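DNA double-strand break repair nuclease NurA (Sulfolobus solfataricus, PDB 2YGK) is a manganese-dependent nuclease that processes DNA ends in double-strand break repair, probably acting with HerA to resect the 5' strand. Local coordinates at residues 21-26 with 212-217; 60-65 with 309-314; 160-165 with 179-184. All coordinates share one frame; numbering follows the deposited sequence.

Contact 1 of 3, residues 21-26 with 212-217; sequences YNIANY and TDYPDI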
# COMPACT_ATOMS: atom_id res chain seq x y z
N TYR A 21 2.43 25.43 -13.15
CA TYR A 21 3.27 26.22 -14.05
C TYR A 21 4.71 25.71 -14.03
O TYR A 21 5.29 25.45 -15.08
CB TYR A 21 3.19 27.73 -13.72
CG TYR A 21 2.09 28.45 -14.49
CD1 TYR A 21 2.25 28.77 -15.84
CD2 TYR A 21 0.88 28.78 -13.88
CE1 TYR A 21 1.25 29.42 -16.56
CE2 TYR A 21 -0.14 29.42 -14.60
CZ TYR A 21 0.05 29.74 -15.93
OH TYR A 21 -0.95 30.36 -16.64
N ASN A 22 5.27 25.55 -12.83
CA ASN A 22 6.65 25.07 -12.68
C ASN A 22 6.94 23.79 -13.45
O ASN A 22 7.91 23.72 -14.21
CB ASN A 22 7.02 24.87 -11.20
CG ASN A 22 7.25 26.18 -10.47
OD1 ASN A 22 7.12 27.26 -11.04
ND2 ASN A 22 7.59 26.08 -9.19
N ILE A 23 6.10 22.78 -13.24
CA ILE A 23 6.23 21.52 -13.96
C ILE A 23 6.12 21.78 -15.48
O ILE A 23 6.99 21.40 -16.27
CB ILE A 23 5.18 20.45 -13.46
CG1 ILE A 23 5.37 20.13 -11.96
CG2 ILE A 23 5.27 19.16 -14.28
CD1 ILE A 23 6.76 19.68 -11.58
N ALA A 24 5.03 22.42 -15.90
CA ALA A 24 4.77 22.67 -17.33
C ALA A 24 6.00 23.21 -18.06
O ALA A 24 6.52 22.58 -18.98
CB ALA A 24 3.59 23.63 -17.50
N ASN A 25 6.46 24.39 -17.63
CA ASN A 25 7.64 25.03 -18.21
C ASN A 25 8.85 24.09 -18.21
O ASN A 25 9.44 23.84 -19.26
CB ASN A 25 7.97 26.35 -17.48
CG ASN A 25 7.01 27.48 -17.83
OD1 ASN A 25 5.89 27.24 -18.29
ND2 ASN A 25 7.45 28.71 -17.62
N TYR A 26 9.22 23.57 -17.04
CA TYR A 26 10.36 22.65 -16.94
C TYR A 26 10.29 21.61 -18.05
O TYR A 26 11.27 21.40 -18.76
CB TYR A 26 10.41 21.95 -15.58
CG TYR A 26 11.25 20.67 -15.57
CD1 TYR A 26 12.62 20.70 -15.27
CD2 TYR A 26 10.66 19.42 -15.84
CE1 TYR A 26 13.38 19.52 -15.24
CE2 TYR A 26 11.42 18.24 -15.83
CZ TYR A 26 12.78 18.30 -15.53
OH TYR A 26 13.52 17.15 -15.51
N THR A 212 14.76 12.66 -17.04
CA THR A 212 14.11 13.83 -16.47
C THR A 212 13.45 13.47 -15.14
O THR A 212 13.51 12.33 -14.70
CB THR A 212 13.05 14.41 -17.44
OG1 THR A 212 11.91 13.54 -17.50
CG2 THR A 212 13.64 14.60 -18.84
N ASP A 213 12.83 14.47 -14.51
CA ASP A 213 12.15 14.26 -13.24
C ASP A 213 10.91 13.40 -13.40
O ASP A 213 10.45 12.82 -12.43
CB ASP A 213 11.75 15.59 -12.60
CG ASP A 213 12.94 16.37 -12.06
OD1 ASP A 213 13.95 15.75 -11.67
OD2 ASP A 213 12.85 17.62 -12.03
N TYR A 214 10.37 13.34 -14.62
CA TYR A 214 9.18 12.56 -14.93
C TYR A 214 9.54 11.29 -15.71
O TYR A 214 10.61 11.21 -16.31
CB TYR A 214 8.17 13.43 -15.69
CG TYR A 214 7.47 14.40 -14.78
CD1 TYR A 214 8.06 15.61 -14.44
CD2 TYR A 214 6.25 14.08 -14.20
CE1 TYR A 214 7.42 16.49 -13.55
CE2 TYR A 214 5.61 14.94 -13.34
CZ TYR A 214 6.19 16.14 -13.00
OH TYR A 214 5.53 16.98 -12.12
N PRO A 215 8.68 10.26 -15.69
CA PRO A 215 9.05 9.09 -16.48
C PRO A 215 8.85 9.27 -17.99
O PRO A 215 8.05 10.09 -18.44
CB PRO A 215 8.17 7.99 -15.90
CG PRO A 215 7.07 8.67 -15.21
CD PRO A 215 7.57 9.98 -14.76
N ASP A 216 9.61 8.47 -18.75
CA ASP A 216 9.68 8.55 -20.22
C ASP A 216 8.33 8.35 -20.86
O ASP A 216 7.98 9.03 -21.85
CB ASP A 216 10.59 7.47 -20.77
CG ASP A 216 12.05 7.69 -20.42
OD1 ASP A 216 12.49 8.85 -20.27
OD2 ASP A 216 12.77 6.67 -20.32
N ILE A 217 7.58 7.43 -20.27
CA ILE A 217 6.28 7.03 -20.77
C ILE A 217 5.33 8.20 -20.67
O ILE A 217 4.49 8.37 -21.54
CB ILE A 217 5.73 5.77 -20.02
CG1 ILE A 217 4.57 5.13 -20.80
CG2 ILE A 217 5.32 6.11 -18.59
CD1 ILE A 217 3.98 3.83 -20.15
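Y26, on the long N-terminal helix 17-38, reaches across to T212 and D213 in the loop that leads into helix 216-223, part of the RNase H-like NurA domain. Its CB points toward that loop, and CG stands anti to the backbone N (chi1 160°), on the side of the loop. Of the ring carbons, CE2 comes within 4.5 Å of Y214 CD1 and meets the rim of that second ring near its plane, while CE1 lies 3.8 Å from D213 OD2. The D213 carboxylate plane is turned only 11° from the Y26 ring plane, and Y26 CZ is 3.6 Å from D213 OD2. At the tip, OH accepts a hydrogen bond from D213 N (2.9 Å, N-H...O angle 159°) and touches T212 CB. An alanine here would probably leave D213 N without this acceptor and open a gap beside the D213 carboxylate. The same carboxylate also forms a salt bridge through OD2 with K99 of the second subunit. One turn back along the helix, I23 crosses Y214 at about a right angle, its CG2 3.4 Å from Y214 CZ. Y214 OH is bonded to the backbone O of I68 of the second subunit, so both tyrosines are tied down by their hydroxyls. Within the loop, T212 OG1 donates to Y214 O at 2.9 Å.

Contact 2 of 3, residues 60-65 with 309-314; sequences GSFGRP and VRFSAM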
# COMPACT_ATOMS: atom_id res chain seq x y z
N GLY A 60 -4.83 -11.42 -10.11
CA GLY A 60 -5.58 -10.60 -9.17
C GLY A 60 -5.42 -11.18 -7.80
O GLY A 60 -5.19 -12.39 -7.67
N SER A 61 -5.54 -10.34 -6.77
CA SER A 61 -5.32 -10.75 -5.40
C SER A 61 -5.82 -9.72 -4.40
O SER A 61 -6.00 -8.58 -4.74
CB SER A 61 -3.82 -10.89 -5.13
OG SER A 61 -3.32 -9.60 -4.80
N PHE A 62 -6.00 -10.16 -3.16
CA PHE A 62 -6.31 -9.26 -2.09
C PHE A 62 -6.12 -10.00 -0.78
O PHE A 62 -6.13 -11.23 -0.74
CB PHE A 62 -7.73 -8.69 -2.21
CG PHE A 62 -8.78 -9.51 -1.53
CD1 PHE A 62 -9.30 -10.64 -2.16
CD2 PHE A 62 -9.21 -9.17 -0.24
CE1 PHE A 62 -10.27 -11.42 -1.52
CE2 PHE A 62 -10.17 -9.96 0.43
CZ PHE A 62 -10.69 -11.10 -0.21
N GLY A 63 -5.95 -9.23 0.28
CA GLY A 63 -5.87 -9.77 1.62
C GLY A 63 -6.42 -8.78 2.60
O GLY A 63 -6.08 -7.60 2.53
N ARG A 64 -7.28 -9.24 3.49
CA ARG A 64 -7.90 -8.37 4.48
C ARG A 64 -7.48 -8.77 5.90
O ARG A 64 -7.72 -9.90 6.32
CB ARG A 64 -9.42 -8.36 4.34
CG ARG A 64 -10.03 -7.20 5.09
CD ARG A 64 -11.54 -7.13 5.07
NE ARG A 64 -12.03 -6.20 6.11
CZ ARG A 64 -12.90 -6.49 7.09
NH1 ARG A 64 -13.45 -7.70 7.21
NH2 ARG A 64 -13.24 -5.55 7.96
N PRO A 65 -6.84 -7.84 6.63
CA PRO A 65 -6.44 -8.06 8.03
C PRO A 65 -7.63 -8.37 8.90
O PRO A 65 -8.56 -7.59 8.95
CB PRO A 65 -5.84 -6.71 8.44
CG PRO A 65 -5.34 -6.13 7.14
CD PRO A 65 -6.29 -6.58 6.09
N VAL A 309 -9.81 -11.75 -13.50
CA VAL A 309 -9.19 -12.10 -12.23
C VAL A 309 -9.43 -11.06 -11.14
O VAL A 309 -9.19 -11.34 -9.97
CB VAL A 309 -7.66 -12.35 -12.37
CG1 VAL A 309 -7.45 -13.57 -13.18
CG2 VAL A 309 -6.93 -11.15 -12.95
N ARG A 310 -9.84 -9.85 -11.53
CA ARG A 310 -9.98 -8.75 -10.58
C ARG A 310 -10.92 -9.13 -9.44
O ARG A 310 -11.94 -9.79 -9.66
CB ARG A 310 -10.54 -7.50 -11.26
CG ARG A 310 -10.08 -6.18 -10.63
CD ARG A 310 -10.61 -4.98 -11.44
NE ARG A 310 -12.04 -4.86 -11.21
CZ ARG A 310 -12.60 -4.33 -10.12
NH1 ARG A 310 -11.83 -3.82 -9.15
NH2 ARG A 310 -13.93 -4.30 -10.01
N PHE A 311 -10.59 -8.71 -8.23
CA PHE A 311 -11.49 -8.93 -7.12
C PHE A 311 -12.27 -7.65 -6.91
O PHE A 311 -11.76 -6.68 -6.36
CB PHE A 311 -10.73 -9.37 -5.86
CG PHE A 311 -10.21 -10.79 -5.93
CD1 PHE A 311 -11.03 -11.84 -5.57
CD2 PHE A 311 -8.95 -11.07 -6.39
CE1 PHE A 311 -10.59 -13.15 -5.66
CE2 PHE A 311 -8.53 -12.35 -6.48
CZ PHE A 311 -9.35 -13.40 -6.11
N SER A 312 -13.51 -7.65 -7.39
CA SER A 312 -14.46 -6.58 -7.07
C SER A 312 -14.62 -6.43 -5.53
O SER A 312 -14.44 -7.39 -4.77
CB SER A 312 -15.85 -6.87 -7.68
OG SER A 312 -16.48 -7.96 -7.02
N ALA A 313 -14.97 -5.22 -5.11
CA ALA A 313 -15.43 -4.99 -3.75
C ALA A 313 -16.43 -6.07 -3.33
O ALA A 313 -16.35 -6.61 -2.22
CB ALA A 313 -16.06 -3.63 -3.66
N MSE A 314 -17.37 -6.38 -4.21
CA MSE A 314 -18.37 -7.42 -3.97
C MSE A 314 -17.73 -8.79 -3.79
O MSE A 314 -18.11 -9.51 -2.87
CB MSE A 314 -19.36 -7.47 -5.14
CG MSE A 314 -20.47 -8.50 -5.00
SE MSE A 314 -21.97 -8.09 -6.20
CE MSE A 314 -23.00 -6.95 -4.97
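F311 turns one face of its ring to F62, whose CD1 stands 3.9 Å above that plane, offset toward the rim. The two side chains cross at about a right angle; the rings form an oblique pair, their planes at 54° and their centroids 5.5 Å apart. F62 gets there with CG between its own backbone N and carbonyl carbon (chi1 89°). The edge of the F311 ring lies against the strand backbone: CE2 is 3.5 Å from G60 O and CD2 is 3.5 Å from S61 N. That strand, 54-65, belongs to the mixed sheet of the RNase H-like core and also carries D58, which together with D133 binds manganese; the ion lies close to G60. The link between helix 300-309 and helix 313-330 packs against this strand. V309, at the end of the first helix, sets CG2 3.5 Å from G60 N, and a CB on G60 would fall only 2.3 Å from V309 O, so the missing side chain lets the link come close. Helix 313-330 then begins with a capping box: the S312 hydroxyl caps a backbone N of the first turn, and S312 N is bonded to OD2 of D315. I319 and R316 of this helix also touch F62, while M1 of the second subunit packs on F311 and I2 of the same subunit on V309.

Contact 3 of 3, residues 160-165 with 179-184; sequences VDLNGI and MLLNQF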
# COMPACT_ATOMS: atom_id res chain seq x y z
N VAL A 160 8.87 -26.61 -7.64
CA VAL A 160 7.74 -25.70 -7.85
C VAL A 160 6.59 -26.07 -6.93
O VAL A 160 5.46 -26.26 -7.36
CB VAL A 160 7.27 -25.69 -9.33
CG1 VAL A 160 6.16 -24.67 -9.53
CG2 VAL A 160 8.45 -25.42 -10.28
N ASP A 161 6.90 -26.16 -5.64
CA ASP A 161 5.95 -26.63 -4.65
C ASP A 161 5.35 -25.45 -3.88
O ASP A 161 5.84 -25.07 -2.81
CB ASP A 161 6.67 -27.61 -3.70
CG ASP A 161 5.71 -28.38 -2.79
OD1 ASP A 161 4.47 -28.17 -2.87
OD2 ASP A 161 6.22 -29.21 -1.99
N LEU A 162 4.29 -24.86 -4.43
CA LEU A 162 3.63 -23.72 -3.77
C LEU A 162 3.09 -24.13 -2.42
O LEU A 162 3.34 -23.44 -1.44
CB LEU A 162 2.47 -23.17 -4.60
CG LEU A 162 2.84 -22.24 -5.73
CD1 LEU A 162 1.57 -21.76 -6.38
CD2 LEU A 162 3.69 -21.08 -5.24
N ASN A 163 2.35 -25.24 -2.37
CA ASN A 163 1.80 -25.76 -1.11
C ASN A 163 2.88 -25.90 -0.03
O ASN A 163 2.61 -25.66 1.15
CB ASN A 163 1.09 -27.11 -1.30
CG ASN A 163 -0.31 -26.97 -1.93
OD1 ASN A 163 -0.47 -26.32 -2.97
ND2 ASN A 163 -1.31 -27.59 -1.30
N GLY A 164 4.09 -26.27 -0.45
CA GLY A 164 5.24 -26.38 0.44
C GLY A 164 5.76 -25.04 0.96
O GLY A 164 5.99 -24.88 2.16
N ILE A 165 5.96 -24.10 0.04
CA ILE A 165 6.50 -22.78 0.38
C ILE A 165 5.54 -22.05 1.32
O ILE A 165 5.96 -21.39 2.27
CB ILE A 165 6.78 -21.93 -0.88
CG1 ILE A 165 7.98 -22.50 -1.65
CG2 ILE A 165 7.05 -20.48 -0.53
CD1 ILE A 165 8.15 -21.92 -3.04
N MSE A 179 10.06 -14.98 -3.59
CA MSE A 179 10.86 -14.17 -4.50
C MSE A 179 11.72 -15.07 -5.38
O MSE A 179 11.73 -14.92 -6.61
CB MSE A 179 11.73 -13.20 -3.72
CG MSE A 179 10.96 -12.06 -3.11
SE MSE A 179 12.07 -10.86 -2.10
CE MSE A 179 13.07 -10.07 -3.60
N LEU A 180 12.44 -15.99 -4.76
CA LEU A 180 13.26 -16.96 -5.49
C LEU A 180 12.44 -17.73 -6.53
O LEU A 180 12.81 -17.80 -7.70
CB LEU A 180 13.94 -17.95 -4.55
CG LEU A 180 15.43 -17.74 -4.27
CD1 LEU A 180 15.97 -18.91 -3.46
CD2 LEU A 180 16.25 -17.60 -5.56
N LEU A 181 11.31 -18.29 -6.09
CA LEU A 181 10.42 -19.02 -6.99
C LEU A 181 10.09 -18.23 -8.26
O LEU A 181 10.19 -18.74 -9.38
CB LEU A 181 9.11 -19.40 -6.28
CG LEU A 181 8.19 -20.30 -7.10
CD1 LEU A 181 8.96 -21.53 -7.61
CD2 LEU A 181 6.95 -20.71 -6.32
N ASN A 182 9.70 -16.97 -8.09
CA ASN A 182 9.45 -16.14 -9.25
C ASN A 182 10.68 -16.00 -10.18
O ASN A 182 10.55 -16.12 -11.39
CB ASN A 182 8.97 -14.78 -8.81
CG ASN A 182 7.68 -14.85 -8.06
OD1 ASN A 182 6.98 -15.84 -8.13
ND2 ASN A 182 7.35 -13.79 -7.35
N GLN A 183 11.86 -15.79 -9.61
CA GLN A 183 13.08 -15.66 -10.41
C GLN A 183 13.37 -16.93 -11.21
O GLN A 183 13.74 -16.87 -12.38
CB GLN A 183 14.30 -15.28 -9.54
CG GLN A 183 14.27 -13.83 -9.04
CD GLN A 183 15.48 -13.41 -8.19
OE1 GLN A 183 16.29 -14.24 -7.75
NE2 GLN A 183 15.59 -12.11 -7.97
N PHE A 184 13.14 -18.07 -10.58
CA PHE A 184 13.33 -19.37 -11.21
C PHE A 184 12.27 -19.60 -12.27
O PHE A 184 12.59 -20.08 -13.36
CB PHE A 184 13.28 -20.46 -10.15
CG PHE A 184 13.28 -21.87 -10.69
CD1 PHE A 184 14.45 -22.45 -11.18
CD2 PHE A 184 12.11 -22.62 -10.68
CE1 PHE A 184 14.44 -23.75 -11.66
CE2 PHE A 184 12.11 -23.94 -11.16
CZ PHE A 184 13.27 -24.50 -11.65
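L181 lays its CD2 methyl against two residues of the short helix 162-166, 3.5 Å from L162 CD2 and 3.7 Å from I165 CD1. The contact packs the Schellman motif and N-cap that join helices 151-159 and 162-166 of the RNase H-like NurA domain against helix 171-193, which supplies L181 and F184 from successive turns of one face. L181 has CG anti to the backbone N (chi1 -173°), which extends the branch away from its own helix. L162 and L181 meet at about a right angle, whereas I165 and L181 cross obliquely. A second apolar pair lies one turn along: V160 CG2 approaches F184 CE2 at 4.0 Å, near the plane of the ring and at its edge. No hydrogen bond joins the two segments, so the fit rests on these methyls and the ring.

Beyond this first shell, a tight turn places the partners. V160, just past the end of helix 151-159, makes the Schellman motif, with a positive phi of 62° and two bonds back into the last turn. D161 follows directly as N-cap of helix 162-166. I165 N bonds to D161 O at 3.0 Å, closing the first turn of that helix. Farther out, L162 also rests on L115 of helix 104-123, and F184 on I157 of helix 151-159. The cap itself is a weak bond, G164 N to D161 OD1 at 3.1 Å with an N-H...O angle of 143°.

Overall arrangement
Along the chain the segments of contacts 1 and 2 alternate, while both halves of contact 3 fall inside the loops that the other two close. Contacts 2 and 3 have centres about 22 Å apart and share helix 104-123 as a neighbour: S61 of strand 54-65 touches it, as does L162 of helix 162-166. Contact 1 lies about 34 Å from contact 2 and about 40 Å from contact 3, centre to centre, and is on the other side of the chain's centre from contact 3. Contacts 1 and 2 both touch the second subunit, so they join distant parts of the chain where the homodimer forms; contact 2 also borders the manganese site, whereas contact 3 touches neither.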